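Local coordinates for protein histidine acid phosphatase (Bifidobacterium longum subsp. infantis, PDB 6RXD) that removes phosphate groups from inositol phosphates such as inositol hexakisphosphate, acting as a histidine acid phytase, and probably also hydrolyses 2,3-bisphosphoglycerate, at residues T101-Q106 with A315-N320; E482-A487 with L495-S500. All blocks are in the same frame, centred on the assembly; numbering follows the deposited sequence.

Interaction 1 (T101-Q106 with A315-N320); sequences TGQGAQ and AADMHN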
loop_
_atom_site.group_PDB
_atom_site.type_symbol
_atom_site.label_atom_id
_atom_site.label_comp_id
_atom_site.label_asym_id
_atom_site.label_seq_id
_atom_site.Cartn_x
_atom_site.Cartn_y
_atom_site.Cartn_z
ATOM N N THR A 101 6.069 -10.360 5.831
ATOM C CA THR A 101 5.583 -11.690 6.173
ATOM C C THR A 101 5.848 -12.642 5.010
ATOM O O THR A 101 6.255 -12.205 3.929
ATOM C CB THR A 101 4.078 -11.656 6.476
ATOM O OG1 THR A 101 3.364 -11.324 5.283
ATOM C CG2 THR A 101 3.769 -10.622 7.547
ATOM N N GLY A 102 5.630 -13.943 5.229
ATOM C CA GLY A 102 5.742 -14.913 4.157
ATOM C C GLY A 102 4.817 -14.563 3.004
ATOM O O GLY A 102 5.183 -14.702 1.831
ATOM N N GLN A 103 3.611 -14.113 3.336
ATOM C CA GLN A 103 2.662 -13.697 2.309
ATOM C C GLN A 103 3.204 -12.510 1.515
ATOM O O GLN A 103 3.066 -12.452 0.292
ATOM C CB GLN A 103 1.334 -13.296 2.961
ATOM C CG GLN A 103 0.279 -12.777 1.983
ATOM C CD GLN A 103 -0.966 -12.284 2.711
ATOM O OE1 GLN A 103 -1.125 -11.092 2.969
ATOM N NE2 GLN A 103 -1.848 -13.208 3.058
ATOM N N GLY A 104 3.804 -11.550 2.217
ATOM C CA GLY A 104 4.339 -10.362 1.552
ATOM C C GLY A 104 5.458 -10.708 0.584
ATOM O O GLY A 104 5.606 -10.099 -0.475
ATOM N N ALA A 105 6.264 -11.690 0.955
ATOM C CA ALA A 105 7.326 -12.157 0.081
ATOM C C ALA A 105 6.729 -12.833 -1.151
ATOM O O ALA A 105 7.171 -12.594 -2.298
ATOM C CB ALA A 105 8.248 -13.132 0.836
ATOM N N GLN A 106 5.729 -13.684 -0.923
ATOM C CA GLN A 106 5.082 -14.409 -2.018
ATOM C C GLN A 106 4.373 -13.478 -2.988
ATOM O O GLN A 106 4.357 -13.743 -4.199
ATOM C CB GLN A 106 4.113 -15.473 -1.486
ATOM C CG GLN A 106 4.831 -16.632 -0.788
ATOM C CD GLN A 106 3.886 -17.678 -0.209
ATOM O OE1 GLN A 106 2.759 -17.376 0.184
ATOM N NE2 GLN A 106 4.354 -18.918 -0.144
ATOM N N ALA A 315 -3.711 -10.015 10.960
ATOM C CA ALA A 315 -3.756 -11.480 10.960
ATOM C C ALA A 315 -3.912 -12.012 9.545
ATOM O O ALA A 315 -3.315 -13.030 9.195
ATOM C CB ALA A 315 -4.884 -11.983 11.825
ATOM N N ALA A 316 -4.709 -11.330 8.726
ATOM C CA ALA A 316 -4.874 -11.750 7.331
ATOM C C ALA A 316 -3.552 -11.661 6.577
ATOM O O ALA A 316 -3.261 -12.485 5.706
ATOM C CB ALA A 316 -5.935 -10.908 6.637
ATOM N N ASP A 317 -2.767 -10.635 6.895
ATOM C CA ASP A 317 -1.469 -10.423 6.254
ATOM C C ASP A 317 -0.458 -11.424 6.763
ATOM O O ASP A 317 0.547 -11.691 6.098
ATOM C CB ASP A 317 -0.975 -9.001 6.541
ATOM C CG ASP A 317 -1.816 -7.950 5.860
ATOM O OD1 ASP A 317 -1.534 -6.753 6.056
ATOM O OD2 ASP A 317 -2.747 -8.332 5.110
ATOM N N MET A 318 -0.726 -11.979 7.945
ATOM C CA MET A 318 0.171 -12.952 8.564
ATOM C C MET A 318 -0.344 -14.375 8.399
ATOM O O MET A 318 -0.070 -15.256 9.225
ATOM C CB MET A 318 0.388 -12.638 10.048
ATOM C CG MET A 318 0.929 -11.230 10.276
ATOM S SD MET A 318 1.492 -10.981 11.976
ATOM C CE MET A 318 3.000 -11.957 11.977
ATOM N N HIS A 319 -1.097 -14.597 7.330
ATOM C CA HIS A 319 -1.657 -15.916 7.057
ATOM C C HIS A 319 -0.608 -17.024 7.096
ATOM O O HIS A 319 -0.857 -18.103 7.641
ATOM C CB HIS A 319 -2.356 -15.894 5.696
ATOM C CG HIS A 319 -2.983 -17.200 5.325
ATOM N ND1 HIS A 319 -2.298 -18.185 4.648
ATOM C CD2 HIS A 319 -4.229 -17.685 5.544
ATOM C CE1 HIS A 319 -3.096 -19.222 4.463
ATOM N NE2 HIS A 319 -4.273 -18.944 4.998
ATOM N N ASN A 320 0.566 -16.775 6.519
ATOM C CA ASN A 320 1.577 -17.832 6.451
ATOM C C ASN A 320 2.151 -18.181 7.816
ATOM O O ASN A 320 2.673 -19.269 8.012
ATOM C CB ASN A 320 2.718 -17.464 5.495
ATOM C CG ASN A 320 2.265 -17.366 4.055
ATOM O OD1 ASN A 320 1.097 -17.113 3.776
ATOM N ND2 ASN A 320 3.196 -17.578 3.128
HETATM O O HOH W 1 2.004 -14.236 5.872
HETATM O O HOH W 2 -0.868 -16.212 2.224
#
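The carbonyl oxygen of A316 accepts a hydrogen bond from the amide of Q103, NE2 to O 3.1 Å, the acceptor tilted somewhat from the amide plane of Q103. With CG anti to the backbone N (chi1 177°) and the chain extended beyond, the Q103 amide spans to segment 315-320; its OE1 bonds S47 OG. At D317 the backbone rather than the carboxylate serves the contact: its O takes T101 OG1 at 3.0 Å and is also met by water 1 at 2.9 Å. T101 is the N-cap of helix 102-118, and its OG1 in turn accepts from G104 N at 3.1 Å. S47 belongs to the RHGxR signature of histidine acid phosphatases, so the start of this helix lies against the catalytic-signature loop of the fold. M318 crosses T101 at about a right angle, CG to CG2 4.0 Å, and its side chain packs on I88, A91 and N92 of helix 75-95. H319 brings CB to 3.8 Å from Q103 NE2. N320 meets Q106 tip to tip, ND2 to OE1 3.0 Å and nearly straight (171°), but the amide planes are 75° apart and the donor stands above the acceptor's carbonyl plane. N320 N and Q103 N both donate to water 1, which hands its own hydrogen to D317 O; water 2 joins N320 OD1 to Q103 NE2.

Interaction 2 (E482-A487 with L495-S500); sequences ECTPVA and LTELKS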
loop_
_atom_site.group_PDB
_atom_site.type_symbol
_atom_site.label_atom_id
_atom_site.label_comp_id
_atom_site.label_asym_id
_atom_site.label_seq_id
_atom_site.Cartn_x
_atom_site.Cartn_y
_atom_site.Cartn_z
ATOM N N GLU A 482 -10.784 10.974 -19.951
ATOM C CA GLU A 482 -10.446 12.050 -20.877
ATOM C C GLU A 482 -9.515 11.567 -21.991
ATOM O O GLU A 482 -9.477 12.148 -23.086
ATOM C CB GLU A 482 -9.814 13.221 -20.119
ATOM C CG GLU A 482 -10.715 13.858 -19.074
ATOM C CD GLU A 482 -10.454 13.330 -17.670
ATOM O OE1 GLU A 482 -10.034 12.157 -17.523
ATOM O OE2 GLU A 482 -10.653 14.096 -16.706
ATOM N N CYS A 483 -8.754 10.509 -21.714
ATOM C CA CYS A 483 -7.774 10.000 -22.676
ATOM C C CYS A 483 -8.424 9.242 -23.821
ATOM O O CYS A 483 -9.325 8.437 -23.598
ATOM C CB CYS A 483 -6.771 9.068 -21.989
ATOM S SG CYS A 483 -5.795 9.849 -20.688
ATOM N N THR A 484 -7.942 9.481 -25.041
ATOM C CA THR A 484 -8.449 8.791 -26.229
ATOM C C THR A 484 -7.468 7.706 -26.650
ATOM O O THR A 484 -6.306 8.006 -26.893
ATOM C CB THR A 484 -8.570 9.767 -27.410
ATOM O OG1 THR A 484 -9.477 10.817 -27.066
ATOM C CG2 THR A 484 -9.075 9.055 -28.665
ATOM N N PRO A 485 -7.927 6.441 -26.735
ATOM C CA PRO A 485 -6.998 5.375 -27.139
ATOM C C PRO A 485 -6.708 5.371 -28.632
ATOM O O PRO A 485 -7.246 6.196 -29.376
ATOM C CB PRO A 485 -7.719 4.078 -26.717
ATOM C CG PRO A 485 -9.148 4.457 -26.544
ATOM C CD PRO A 485 -9.180 5.917 -26.165
ATOM N N VAL A 486 -5.864 4.446 -29.078
ATOM C CA VAL A 486 -5.383 4.483 -30.458
ATOM C C VAL A 486 -6.450 4.101 -31.475
ATOM O O VAL A 486 -6.319 4.387 -32.666
ATOM C CB VAL A 486 -4.179 3.555 -30.652
ATOM C CG1 VAL A 486 -3.030 3.999 -29.758
ATOM C CG2 VAL A 486 -4.578 2.094 -30.372
ATOM N N ALA A 487 -7.504 3.447 -31.003
ATOM C CA ALA A 487 -8.598 3.028 -31.869
ATOM C C ALA A 487 -9.801 2.740 -30.994
ATOM O O ALA A 487 -9.649 2.522 -29.794
ATOM C CB ALA A 487 -8.215 1.770 -32.649
ATOM N N LEU A 495 1.744 7.701 -26.749
ATOM C CA LEU A 495 2.541 8.417 -25.756
ATOM C C LEU A 495 2.247 9.917 -25.797
ATOM O O LEU A 495 2.176 10.574 -24.756
ATOM C CB LEU A 495 4.030 8.159 -25.991
ATOM C CG LEU A 495 5.006 8.854 -25.037
ATOM C CD1 LEU A 495 4.820 8.370 -23.617
ATOM C CD2 LEU A 495 6.433 8.609 -25.502
ATOM N N THR A 496 2.073 10.452 -26.998
ATOM C CA THR A 496 1.737 11.869 -27.147
ATOM C C THR A 496 0.417 12.178 -26.438
ATOM O O THR A 496 0.271 13.220 -25.791
ATOM C CB THR A 496 1.618 12.264 -28.623
ATOM O OG1 THR A 496 0.778 11.317 -29.296
ATOM C CG2 THR A 496 2.990 12.275 -29.299
ATOM N N GLU A 497 -0.541 11.264 -26.563
ATOM C CA GLU A 497 -1.853 11.455 -25.959
ATOM C C GLU A 497 -1.747 11.447 -24.442
ATOM O O GLU A 497 -2.358 12.287 -23.775
ATOM C CB GLU A 497 -2.848 10.389 -26.450
ATOM C CG GLU A 497 -4.178 10.371 -25.683
ATOM C CD GLU A 497 -5.077 11.555 -25.982
ATOM O OE1 GLU A 497 -4.693 12.433 -26.782
ATOM O OE2 GLU A 497 -6.192 11.613 -25.411
ATOM N N LEU A 498 -0.976 10.509 -23.890
ATOM C CA LEU A 498 -0.816 10.445 -22.437
ATOM C C LEU A 498 -0.159 11.702 -21.895
ATOM O O LEU A 498 -0.541 12.192 -20.833
ATOM C CB LEU A 498 -0.029 9.208 -22.004
ATOM C CG LEU A 498 -0.724 7.874 -22.259
ATOM C CD1 LEU A 498 0.052 6.743 -21.593
ATOM C CD2 LEU A 498 -2.157 7.929 -21.738
ATOM N N LYS A 499 0.821 12.236 -22.613
ATOM C CA LYS A 499 1.512 13.428 -22.126
ATOM C C LYS A 499 0.565 14.615 -22.028
ATOM O O LYS A 499 0.703 15.475 -21.153
ATOM C CB LYS A 499 2.708 13.763 -23.021
ATOM C CG LYS A 499 3.893 12.825 -22.825
ATOM C CD LYS A 499 5.020 13.167 -23.801
ATOM C CE LYS A 499 6.201 12.219 -23.629
ATOM N NZ LYS A 499 7.188 12.378 -24.742
ATOM N N SER A 500 -0.408 14.657 -22.927
ATOM C CA SER A 500 -1.424 15.694 -22.872
ATOM C C SER A 500 -2.510 15.377 -21.857
ATOM O O SER A 500 -2.858 16.214 -21.022
ATOM C CB SER A 500 -2.038 15.880 -24.269
ATOM O OG SER A 500 -3.174 16.720 -24.255
#
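E497 OE2 is held by two partners, the backbone N of T484 at 2.8 Å and the hydroxyl T508 OG1. In this histidine phosphatase fold, residues 482-487 lie in the loop between strands 475-477 and 493-494, and helix 495-501, which follows directly, packs against them; the disulfide from C483 SG to C501 SG joins the two. The T484 N-H points almost straight at OE2 (167°), reaching the oxygen on its anti side and 33° out of the carboxylate plane. E497 is bent at chi2 (72°), where CD turns away from an extended course, and its CG lies 3.4 Å from T484 O. The other carboxylate oxygen, OE1, accepts from L509 N, so the C-terminal segment holds both oxygens of the group. T484 OG1 likewise bonds T508 OG1, which ties loop, helix and C-terminal segment at one spot. OE2 also lies 3.5 Å from C483 CA. With E497 buried, these N-H and hydroxyl partners would be expected to stabilise a charged carboxylate. Beside this polar cluster, C483 and L498 both pack on Y493 of strand 493-494, and L498 CD2 comes to 4.2 Å from C483 SG.

Overall arrangement
Followed from the N terminus, the chain first enters interaction 1 at the start of helix 102-118 and returns to it after 208 residues, at the C-terminal end of helix 301-317 and the turn that follows. Interaction 1 thus closes a long excursion, about half of it helical. Only after that contact is complete does interaction 2 open, so the two lie in series and neither nests nor crosses. Its loop is short, seven residues that include strand 493-494 of the mixed sheet, and it fastens the loop after strand 475-477 to helix 495-501. The centres of interactions 1 and 2 are about 38 Å apart, on opposite sides of the chain's centre, and the contacts do not touch.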